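Local structure of annexin B22 (Schistosoma mansoni, 4MDU) at residues K31-F36 and A64-Y69; A217-L222 and F257-K262; D148-V153 and R164-D169; S14-F19 and N243-Q248. The protein binds acidic phospholipid membranes in a calcium-dependent manner, aggregates liposomes when calcium is present, and takes part in worm reproduction and host-parasite interaction. All blocks are in the same frame, centred on the assembly; numbering follows the deposited sequence.

Interaction 1: residues K31-F36 and A64-Y69; sequences KPTTGF and ARRTNY
Pro32, Thr33 and Phe36, in the loop that leads into helix 38-48, lie against Arg66 and Thr67 at the start of helix 68-82 in the first annexin repeat. Thr67 is the N-cap of that helix. Its CG2 stands anti to the carbonyl carbon and meets the backbone of the loop, 3.7 Å from the N of Pro32. The same methyl is 4.1 Å from Pro32 CD. The hydroxyl of Thr67 is turned to the helix, where it caps a backbone N-H, so each branch has its own task. Thr33 to Phe36 form a type I beta turn, closed by a hydrogen bond of 2.9 Å from Phe36 N to Thr33 O. The turn brings both end residues to Arg66. Phe36 CG is anti to the backbone N (chi1 174°), and ring atom CD1 comes to 4.1 Å from Arg66 CD. Thr33 OG1 is 4.0 Å from the same CD, but Thr33 is poorly ordered and this contact is less certain. The ring and guanidinium planes are 78° apart. The charged end of Arg66 forms a salt bridge from NE to Asp41. Glu70 accepts from the backbone N of both Thr33 and Thr67. No hydrogen bond runs directly between 31-36 and 64-69; across this surface contact the two meet by van der Waals packing, and a polar link between them runs through Glu70.

Interaction 2: residues A217-L222 and F257-K262; sequences ADAKDL and FKMYGK
The ring of Tyr260 carries the CB of its own neighbour Met259 on one face, 3.7 Å above the plane and offset toward the rim. Tyr223 stacks with the same ring, and Tyr256 meets it with planes at about 50°. Across the contact, the ring reaches the backbone of helix 212-224. Tyr260 CE2 is 3.7 Å from the carbonyl O of Ala219. Tyr260 OH lies 3.5 Å from Lys220 CA and 3.8 Å from Lys220 CG, and the two side chains cross at about a right angle. Met259 touches the same two residues. Its SD is 4.1 Å from Ala219 CB, an apolar contact. The chain then bends at chi3 (58°), which places CE 3.8 Å from Lys220 CG. Lys220 is extended beyond CG, and its CE also lies near this methyl, at 4.0 Å. The aliphatic part of the lysine thus does the packing. No hydrogen bond joins the two segments. Ala219 is buried and also touches Ile255 and Tyr256, one turn earlier on helix 246-260. Met259 and Tyr260 are in the last turn of that helix; Gly261, just after, leaves it with positive phi. The contact is helix-to-helix packing within the third repeat of the all-helical annexin fold, away from the known calcium sites.

Interaction 3: residues D148-V153 and R164-D169; sequences DAYKQV and RSLVTD
Tyr150 OH donates to Asp169 OD2 at 2.6 Å, and the carboxylate oxygen uses its anti lone pair. Oxygen OD2 lies at the edge of the tyrosine ring, in its plane, while the carboxylate plane is turned 72° from the ring. The other oxygen, OD1, is taken by Arg164. Arg164 NE gives it a salt-bridge hydrogen bond of 2.9 Å on the syn lone pair, with the acceptor close to the guanidinium plane. NH2 adds a weak bond to the same oxygen. Both carboxylate oxygens therefore have donors, and the arginine would be expected to favour the ionised form of Asp169. The Tyr150-Asp169 bond ties helix 140-156 to the short helix 166-169 within the second annexin repeat; the Arg164 bonds to Asp169 lie within 164-169. Ser165 is the N-cap of the short helix, and its backbone N donates to Thr168 OG1 at 2.6 Å. Lys151 bends at chi3 and chi4, and its NZ donates to the carbonyl O of Arg164 at 2.9 Å. The donor stands above the carbonyl plane, 51° out of it. Apolar contact fills in beside these bonds. Leu166 CD1 sits over one face of the Tyr150 ring, 3.8 Å from its centroid, in a CH-pi contact. Tyr150 and Leu166 both also touch Met121, a residue of calcium site 3, on helix 109-122.

Interaction 4: residues S14-F19 and N243-Q248; sequences SLIHSF and NRTPYQ
The N-terminal segment 14-19 packs on the start of helix 246-260 in the third annexin repeat, where Ile16 and Phe19 touch the outer end of the Tyr247 side chain. The hydroxyl end of Tyr247 points into a bend of the backbone. Its OH is 2.9 Å from the carbonyl O of Ile16. Ile16 lies by CE2 and Phe19 by CE1 of the Tyr247 ring. Phe19 CB is 3.8 Å from Tyr247 CE1, and Tyr247 OH lies at the edge of the Phe19 ring, in its plane. Ile16 CG1, anti to the backbone N (chi1 -158°), lies 4.1 Å from both Pro246 CD and Tyr247 CE2. Each segment is also shaped from within. Ser14 OG accepts from Ile16 N at 3.1 Å, an ST turn at the start of the short 3-10 segment. Thr245 is the N-cap of the helix, and its OG1 accepts from Gln248 N at 3.1 Å in a nearly straight bond of 173°. The contact is buried among several elements. Tyr247 also touches Leu198 of helix 195-199, and Phe19 touches Ile201 and Pro202 of helix 201-204. On the side of helix 140-156, His17 NE2 is hydrogen-bonded to Glu142, while Ile16 rests on Trp139 just before that helix.

In the fold
Interaction 4 is the buried contact of the set, and interaction 1 lies at the surface; interactions 2 and 3 are partly buried. Interactions 2 and 4 both use helix 246-260, at its last turn and at its start. They touch through the salt bridge between Asp218 and Arg244, although their centres are 21 Å apart. Interactions 1 and 3 fall in the largely helical stretch of chain between the two segments of interaction 4. Interactions 1 and 2 lie on opposite sides of the chain centre. Interaction 3 combines direct hydrogen bonds with a CH-pi contact near a calcium site, whereas interactions 1 and 2 meet by packing alone. Interaction 4 is mainly apolar packing around a tyrosine whose hydroxyl lies near backbone polar atoms.

Interaction 1: residues K31-F36 and A64-Y69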
# COMPACT_ATOMS: atom_id res chain seq x y z
N LYS B 31 -4.13 -20.81 25.91
CA LYS B 31 -4.30 -22.24 25.67
C LYS B 31 -5.61 -22.66 26.31
O LYS B 31 -6.00 -22.10 27.34
CB LYS B 31 -3.16 -23.03 26.33
CG LYS B 31 -1.80 -22.92 25.64
CD LYS B 31 -0.66 -23.27 26.61
CE LYS B 31 -0.08 -24.65 26.35
NZ LYS B 31 0.78 -24.69 25.13
N PRO B 32 -6.28 -23.68 25.74
CA PRO B 32 -7.47 -24.24 26.38
C PRO B 32 -7.18 -24.56 27.84
O PRO B 32 -6.15 -25.16 28.17
CB PRO B 32 -7.74 -25.52 25.59
CG PRO B 32 -6.47 -25.79 24.82
CD PRO B 32 -5.90 -24.43 24.54
N THR B 33 -8.09 -24.14 28.71
CA THR B 33 -7.97 -24.33 30.15
C THR B 33 -8.50 -25.71 30.53
O THR B 33 -9.68 -25.99 30.38
CB THR B 33 -8.79 -23.24 30.90
OG1 THR B 33 -8.66 -21.98 30.22
CG2 THR B 33 -8.30 -23.10 32.34
N THR B 34 -7.61 -26.57 31.01
CA THR B 34 -7.99 -27.95 31.30
C THR B 34 -9.07 -28.05 32.40
O THR B 34 -9.88 -28.98 32.42
CB THR B 34 -6.73 -28.86 31.51
OG1 THR B 34 -6.90 -29.73 32.64
CG2 THR B 34 -5.48 -28.00 31.69
N GLY B 35 -9.11 -27.07 33.30
CA GLY B 35 -10.19 -27.00 34.27
C GLY B 35 -11.39 -26.15 33.85
O GLY B 35 -12.15 -25.68 34.70
N PHE B 36 -11.57 -25.96 32.54
CA PHE B 36 -12.57 -25.02 32.01
C PHE B 36 -14.02 -25.31 32.40
O PHE B 36 -14.57 -26.35 32.06
CB PHE B 36 -12.46 -24.89 30.49
CG PHE B 36 -13.55 -24.04 29.88
CD1 PHE B 36 -13.67 -22.70 30.22
CD2 PHE B 36 -14.45 -24.58 28.96
CE1 PHE B 36 -14.67 -21.92 29.67
CE2 PHE B 36 -15.44 -23.80 28.41
CZ PHE B 36 -15.55 -22.46 28.76
N ALA B 64 -10.58 -12.35 28.13
CA ALA B 64 -9.27 -12.20 27.48
C ALA B 64 -8.25 -13.27 27.93
O ALA B 64 -7.07 -13.21 27.55
CB ALA B 64 -8.71 -10.80 27.73
N ARG B 65 -8.70 -14.22 28.74
CA ARG B 65 -7.88 -15.39 29.08
C ARG B 65 -8.50 -16.73 28.64
O ARG B 65 -8.13 -17.78 29.17
CB ARG B 65 -7.58 -15.42 30.58
CG ARG B 65 -6.72 -14.24 31.08
CD ARG B 65 -5.43 -14.07 30.26
NE ARG B 65 -4.68 -15.32 30.15
CZ ARG B 65 -3.84 -15.60 29.16
NH1 ARG B 65 -3.62 -14.72 28.18
NH2 ARG B 65 -3.22 -16.78 29.13
N ARG B 66 -9.41 -16.70 27.68
CA ARG B 66 -10.03 -17.93 27.15
C ARG B 66 -9.91 -17.98 25.63
O ARG B 66 -9.86 -16.94 24.98
CB ARG B 66 -11.51 -18.00 27.54
CG ARG B 66 -11.81 -17.88 29.05
CD ARG B 66 -11.52 -19.18 29.82
NE ARG B 66 -11.96 -19.06 31.22
CZ ARG B 66 -11.19 -18.59 32.20
NH1 ARG B 66 -9.93 -18.25 31.95
NH2 ARG B 66 -11.68 -18.48 33.44
N THR B 67 -9.88 -19.18 25.05
CA THR B 67 -9.85 -19.28 23.60
C THR B 67 -11.24 -18.94 23.07
O THR B 67 -12.21 -18.88 23.84
CB THR B 67 -9.57 -20.71 23.15
OG1 THR B 67 -10.70 -21.52 23.48
CG2 THR B 67 -8.34 -21.26 23.84
N ASN B 68 -11.31 -18.70 21.77
CA ASN B 68 -12.59 -18.46 21.11
C ASN B 68 -13.63 -19.56 21.41
O ASN B 68 -14.76 -19.26 21.78
CB ASN B 68 -12.38 -18.34 19.60
CG ASN B 68 -13.69 -18.21 18.84
OD1 ASN B 68 -14.32 -17.16 18.85
ND2 ASN B 68 -14.10 -19.28 18.16
N TYR B 69 -13.23 -20.82 21.29
CA TYR B 69 -14.11 -21.91 21.65
C TYR B 69 -14.67 -21.78 23.08
O TYR B 69 -15.88 -21.87 23.31
CB TYR B 69 -13.45 -23.28 21.45
CG TYR B 69 -14.42 -24.41 21.74
CD1 TYR B 69 -15.27 -24.90 20.75
CD2 TYR B 69 -14.52 -24.96 23.01
CE1 TYR B 69 -16.16 -25.92 21.01
CE2 TYR B 69 -15.42 -25.96 23.29
CZ TYR B 69 -16.23 -26.44 22.29
OH TYR B 69 -17.12 -27.46 22.57

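Interaction 2: residues A217-L222 and F257-K262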
# COMPACT_ATOMS: atom_id res chain seq x y z
N ALA B 217 9.87 -29.37 -8.65
CA ALA B 217 9.06 -29.00 -9.80
C ALA B 217 8.47 -27.60 -9.62
O ALA B 217 8.43 -26.80 -10.56
CB ALA B 217 7.96 -30.02 -10.02
N ASP B 218 8.01 -27.30 -8.41
CA ASP B 218 7.50 -25.96 -8.17
C ASP B 218 8.62 -24.97 -8.31
O ASP B 218 8.46 -23.94 -8.96
CB ASP B 218 6.82 -25.85 -6.82
CG ASP B 218 5.43 -26.43 -6.82
OD1 ASP B 218 4.83 -26.53 -7.92
OD2 ASP B 218 4.93 -26.80 -5.74
N ALA B 219 9.77 -25.29 -7.74
CA ALA B 219 10.91 -24.38 -7.80
C ALA B 219 11.22 -24.01 -9.25
O ALA B 219 11.54 -22.86 -9.54
CB ALA B 219 12.13 -24.97 -7.11
N LYS B 220 11.12 -24.99 -10.15
CA LYS B 220 11.42 -24.75 -11.55
C LYS B 220 10.37 -23.86 -12.22
O LYS B 220 10.71 -22.95 -12.98
CB LYS B 220 11.60 -26.07 -12.30
CG LYS B 220 12.60 -26.98 -11.60
CD LYS B 220 12.91 -28.24 -12.38
CE LYS B 220 13.88 -29.12 -11.60
NZ LYS B 220 14.49 -30.17 -12.45
N ASP B 221 9.09 -24.11 -11.94
CA ASP B 221 8.04 -23.25 -12.48
C ASP B 221 8.17 -21.82 -11.98
O ASP B 221 7.92 -20.86 -12.72
CB ASP B 221 6.66 -23.80 -12.12
CG ASP B 221 6.18 -24.83 -13.11
OD1 ASP B 221 6.61 -24.77 -14.28
OD2 ASP B 221 5.38 -25.70 -12.72
N LEU B 222 8.59 -21.67 -10.73
CA LEU B 222 8.74 -20.36 -10.15
C LEU B 222 9.83 -19.59 -10.87
O LEU B 222 9.68 -18.40 -11.15
CB LEU B 222 9.05 -20.48 -8.66
CG LEU B 222 7.83 -20.80 -7.79
CD1 LEU B 222 8.24 -21.29 -6.41
CD2 LEU B 222 6.93 -19.56 -7.69
N PHE B 257 16.49 -21.94 -3.35
CA PHE B 257 17.75 -21.24 -3.15
C PHE B 257 18.97 -22.08 -3.51
O PHE B 257 19.93 -21.57 -4.09
CB PHE B 257 17.88 -20.70 -1.72
CG PHE B 257 19.21 -20.07 -1.44
CD1 PHE B 257 19.50 -18.80 -1.91
CD2 PHE B 257 20.19 -20.76 -0.74
CE1 PHE B 257 20.73 -18.22 -1.67
CE2 PHE B 257 21.42 -20.19 -0.50
CZ PHE B 257 21.69 -18.91 -0.96
N LYS B 258 18.95 -23.36 -3.17
CA LYS B 258 20.08 -24.22 -3.51
C LYS B 258 20.27 -24.27 -5.03
O LYS B 258 21.40 -24.28 -5.52
CB LYS B 258 19.89 -25.62 -2.93
CG LYS B 258 19.69 -25.63 -1.42
CD LYS B 258 19.78 -27.04 -0.86
CE LYS B 258 19.66 -27.06 0.67
NZ LYS B 258 19.89 -28.42 1.24
N MET B 259 19.17 -24.27 -5.76
CA MET B 259 19.22 -24.33 -7.22
C MET B 259 19.62 -23.03 -7.91
O MET B 259 20.39 -23.04 -8.87
CB MET B 259 17.87 -24.80 -7.78
CG MET B 259 17.51 -26.24 -7.44
SD MET B 259 15.79 -26.63 -7.79
CE MET B 259 15.70 -26.27 -9.54
N TYR B 260 19.11 -21.90 -7.45
CA TYR B 260 19.32 -20.67 -8.20
C TYR B 260 20.16 -19.59 -7.50
O TYR B 260 20.46 -18.55 -8.10
CB TYR B 260 17.97 -20.10 -8.66
CG TYR B 260 17.12 -21.13 -9.38
CD1 TYR B 260 17.47 -21.57 -10.65
CD2 TYR B 260 16.00 -21.68 -8.78
CE1 TYR B 260 16.72 -22.51 -11.31
CE2 TYR B 260 15.24 -22.62 -9.43
CZ TYR B 260 15.61 -23.04 -10.70
OH TYR B 260 14.86 -23.98 -11.36
N GLY B 261 20.54 -19.84 -6.26
CA GLY B 261 21.36 -18.90 -5.51
C GLY B 261 20.71 -17.55 -5.24
O GLY B 261 21.39 -16.54 -5.07
N LYS B 262 19.39 -17.54 -5.19
CA LYS B 262 18.62 -16.34 -4.88
C LYS B 262 17.40 -16.81 -4.08
O LYS B 262 16.78 -17.81 -4.43
CB LYS B 262 18.21 -15.65 -6.19
CG LYS B 262 17.31 -14.41 -6.05
CD LYS B 262 17.30 -13.60 -7.34
CE LYS B 262 16.30 -12.44 -7.27
NZ LYS B 262 16.58 -11.37 -8.28

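Interaction 3: residues D148-V153 and R164-D169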
# COMPACT_ATOMS: atom_id res chain seq x y z
N ASP B 148 -19.24 -18.24 5.17
CA ASP B 148 -20.60 -18.45 5.64
C ASP B 148 -21.00 -17.32 6.54
O ASP B 148 -22.09 -16.77 6.41
CB ASP B 148 -20.73 -19.77 6.38
CG ASP B 148 -20.74 -20.97 5.44
OD1 ASP B 148 -20.93 -20.75 4.22
OD2 ASP B 148 -20.55 -22.11 5.93
N ALA B 149 -20.11 -16.97 7.46
CA ALA B 149 -20.42 -15.95 8.44
C ALA B 149 -20.69 -14.63 7.72
O ALA B 149 -21.55 -13.86 8.13
CB ALA B 149 -19.27 -15.82 9.42
N TYR B 150 -19.95 -14.39 6.64
CA TYR B 150 -20.14 -13.19 5.85
C TYR B 150 -21.58 -13.06 5.38
O TYR B 150 -22.20 -12.01 5.53
CB TYR B 150 -19.21 -13.17 4.64
CG TYR B 150 -19.06 -11.82 3.98
CD1 TYR B 150 -19.92 -11.42 2.95
CD2 TYR B 150 -18.06 -10.93 4.38
CE1 TYR B 150 -19.78 -10.18 2.34
CE2 TYR B 150 -17.91 -9.69 3.78
CZ TYR B 150 -18.77 -9.32 2.76
OH TYR B 150 -18.61 -8.09 2.16
N LYS B 151 -22.11 -14.15 4.80
CA LYS B 151 -23.50 -14.16 4.36
C LYS B 151 -24.43 -13.79 5.52
O LYS B 151 -25.45 -13.12 5.32
CB LYS B 151 -23.89 -15.51 3.72
CG LYS B 151 -23.20 -15.75 2.36
CD LYS B 151 -23.62 -17.06 1.70
CE LYS B 151 -25.07 -17.01 1.25
NZ LYS B 151 -25.32 -15.90 0.27
N GLN B 152 -24.06 -14.19 6.73
CA GLN B 152 -24.82 -13.84 7.92
C GLN B 152 -24.63 -12.37 8.33
O GLN B 152 -25.50 -11.78 8.98
CB GLN B 152 -24.48 -14.77 9.08
CG GLN B 152 -25.35 -14.56 10.31
CD GLN B 152 -26.83 -14.66 10.00
OE1 GLN B 152 -27.24 -15.33 9.04
NE2 GLN B 152 -27.65 -13.98 10.79
N VAL B 153 -23.50 -11.78 7.97
CA VAL B 153 -23.29 -10.37 8.24
C VAL B 153 -24.16 -9.55 7.29
O VAL B 153 -24.74 -8.54 7.68
CB VAL B 153 -21.81 -9.95 8.07
CG1 VAL B 153 -21.70 -8.43 7.95
CG2 VAL B 153 -20.96 -10.47 9.23
N ARG B 164 -26.22 -12.84 -2.43
CA ARG B 164 -24.99 -12.05 -2.36
C ARG B 164 -24.04 -12.70 -1.35
O ARG B 164 -24.48 -13.17 -0.29
CB ARG B 164 -25.31 -10.62 -1.94
CG ARG B 164 -24.12 -9.71 -1.75
CD ARG B 164 -24.53 -8.25 -1.84
NE ARG B 164 -23.51 -7.35 -1.30
CZ ARG B 164 -23.69 -6.57 -0.24
NH1 ARG B 164 -24.85 -6.58 0.41
NH2 ARG B 164 -22.70 -5.79 0.19
N SER B 165 -22.75 -12.73 -1.67
CA SER B 165 -21.77 -13.41 -0.83
C SER B 165 -20.43 -12.67 -0.73
O SER B 165 -20.24 -11.62 -1.36
CB SER B 165 -21.49 -14.80 -1.39
OG SER B 165 -20.50 -14.70 -2.39
N LEU B 166 -19.50 -13.24 0.03
CA LEU B 166 -18.16 -12.66 0.14
C LEU B 166 -17.54 -12.45 -1.23
O LEU B 166 -17.03 -11.38 -1.52
CB LEU B 166 -17.25 -13.53 1.03
CG LEU B 166 -15.78 -13.10 1.20
CD1 LEU B 166 -15.68 -11.70 1.84
CD2 LEU B 166 -14.99 -14.10 2.02
N VAL B 167 -17.57 -13.47 -2.08
CA VAL B 167 -16.96 -13.33 -3.41
C VAL B 167 -17.66 -12.28 -4.28
O VAL B 167 -17.02 -11.56 -5.05
CB VAL B 167 -16.87 -14.67 -4.18
CG1 VAL B 167 -16.28 -14.44 -5.54
CG2 VAL B 167 -16.02 -15.67 -3.42
N THR B 168 -18.98 -12.19 -4.14
CA THR B 168 -19.73 -11.15 -4.84
C THR B 168 -19.14 -9.77 -4.58
O THR B 168 -19.06 -8.93 -5.47
CB THR B 168 -21.19 -11.06 -4.36
OG1 THR B 168 -21.71 -12.36 -4.07
CG2 THR B 168 -22.05 -10.39 -5.41
N ASP B 169 -18.73 -9.55 -3.34
CA ASP B 169 -18.27 -8.23 -2.92
C ASP B 169 -16.83 -7.94 -3.33
O ASP B 169 -16.43 -6.78 -3.50
CB ASP B 169 -18.45 -8.07 -1.41
CG ASP B 169 -19.89 -7.81 -1.03
OD1 ASP B 169 -20.70 -7.57 -1.95
OD2 ASP B 169 -20.21 -7.81 0.17

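Interaction 4: residues S14-F19 and N243-Q248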
# COMPACT_ATOMS: atom_id res chain seq x y z
N SER B 14 -7.20 -24.28 12.94
CA SER B 14 -6.75 -25.50 12.29
C SER B 14 -5.29 -25.80 12.66
O SER B 14 -4.47 -24.89 12.70
CB SER B 14 -6.90 -25.38 10.78
OG SER B 14 -5.80 -26.00 10.15
N LEU B 15 -4.98 -27.08 12.89
CA LEU B 15 -3.62 -27.48 13.28
C LEU B 15 -2.56 -27.16 12.24
O LEU B 15 -1.36 -27.15 12.52
CB LEU B 15 -3.55 -28.97 13.61
CG LEU B 15 -3.15 -29.28 15.05
CD1 LEU B 15 -4.28 -28.84 15.98
CD2 LEU B 15 -2.86 -30.76 15.21
N ILE B 16 -3.01 -26.89 11.02
CA ILE B 16 -2.07 -26.55 9.97
C ILE B 16 -1.25 -25.29 10.31
O ILE B 16 -0.14 -25.11 9.80
CB ILE B 16 -2.80 -26.38 8.64
CG1 ILE B 16 -1.82 -26.56 7.48
CG2 ILE B 16 -3.49 -25.02 8.59
CD1 ILE B 16 -2.46 -27.14 6.25
N HIS B 17 -1.78 -24.43 11.19
CA HIS B 17 -1.04 -23.23 11.65
C HIS B 17 -0.12 -23.49 12.84
O HIS B 17 0.61 -22.60 13.28
CB HIS B 17 -2.00 -22.11 12.08
CG HIS B 17 -3.03 -21.76 11.05
ND1 HIS B 17 -2.73 -21.04 9.91
CD2 HIS B 17 -4.36 -22.01 11.00
CE1 HIS B 17 -3.84 -20.87 9.21
NE2 HIS B 17 -4.84 -21.45 9.84
N SER B 18 -0.15 -24.71 13.36
CA SER B 18 0.34 -24.98 14.70
C SER B 18 1.82 -25.25 14.83
O SER B 18 2.37 -25.16 15.92
CB SER B 18 -0.43 -26.16 15.30
OG SER B 18 -1.62 -25.72 15.92
N PHE B 19 2.47 -25.59 13.72
CA PHE B 19 3.89 -25.93 13.79
C PHE B 19 4.73 -25.02 12.91
O PHE B 19 4.30 -24.63 11.82
CB PHE B 19 4.09 -27.38 13.37
CG PHE B 19 3.29 -28.36 14.17
CD1 PHE B 19 3.81 -28.90 15.33
CD2 PHE B 19 2.02 -28.73 13.77
CE1 PHE B 19 3.08 -29.81 16.08
CE2 PHE B 19 1.28 -29.63 14.52
CZ PHE B 19 1.81 -30.17 15.68
N ASN B 243 -1.24 -21.91 -2.83
CA ASN B 243 -1.78 -23.24 -2.50
C ASN B 243 -0.93 -24.16 -1.65
O ASN B 243 -1.48 -24.99 -0.94
CB ASN B 243 -2.21 -23.98 -3.78
CG ASN B 243 -3.36 -23.29 -4.48
OD1 ASN B 243 -4.41 -23.05 -3.88
ND2 ASN B 243 -3.15 -22.93 -5.73
N ARG B 244 0.40 -24.06 -1.72
CA ARG B 244 1.20 -25.04 -0.98
C ARG B 244 1.01 -24.83 0.50
O ARG B 244 0.79 -23.71 0.94
CB ARG B 244 2.68 -24.92 -1.34
CG ARG B 244 2.99 -25.20 -2.80
CD ARG B 244 2.40 -26.56 -3.27
NE ARG B 244 2.60 -26.69 -4.71
CZ ARG B 244 1.65 -26.98 -5.60
NH1 ARG B 244 0.40 -27.20 -5.20
NH2 ARG B 244 1.95 -27.05 -6.89
N THR B 245 1.08 -25.90 1.29
CA THR B 245 0.96 -25.76 2.72
C THR B 245 2.18 -24.99 3.25
O THR B 245 3.22 -24.91 2.59
CB THR B 245 0.89 -27.12 3.40
OG1 THR B 245 2.20 -27.70 3.40
CG2 THR B 245 -0.11 -28.04 2.66
N PRO B 246 2.07 -24.42 4.46
CA PRO B 246 3.23 -23.67 4.92
C PRO B 246 4.48 -24.55 4.93
O PRO B 246 5.56 -24.08 4.56
CB PRO B 246 2.83 -23.25 6.34
CG PRO B 246 1.32 -23.26 6.31
CD PRO B 246 0.98 -24.44 5.45
N TYR B 247 4.33 -25.82 5.29
CA TYR B 247 5.48 -26.74 5.34
C TYR B 247 6.11 -26.96 3.96
O TYR B 247 7.34 -26.84 3.80
CB TYR B 247 5.08 -28.04 6.03
CG TYR B 247 4.23 -27.77 7.25
CD1 TYR B 247 4.82 -27.38 8.45
CD2 TYR B 247 2.85 -27.85 7.20
CE1 TYR B 247 4.05 -27.09 9.57
CE2 TYR B 247 2.07 -27.57 8.31
CZ TYR B 247 2.69 -27.19 9.49
OH TYR B 247 1.93 -26.90 10.60
N GLN B 248 5.27 -27.24 2.96
CA GLN B 248 5.72 -27.40 1.58
C GLN B 248 6.40 -26.14 1.02
O GLN B 248 7.39 -26.24 0.29
CB GLN B 248 4.54 -27.79 0.68
CG GLN B 248 4.91 -28.07 -0.78
CD GLN B 248 5.81 -29.29 -0.93
OE1 GLN B 248 5.80 -30.20 -0.10
NE2 GLN B 248 6.63 -29.28 -1.97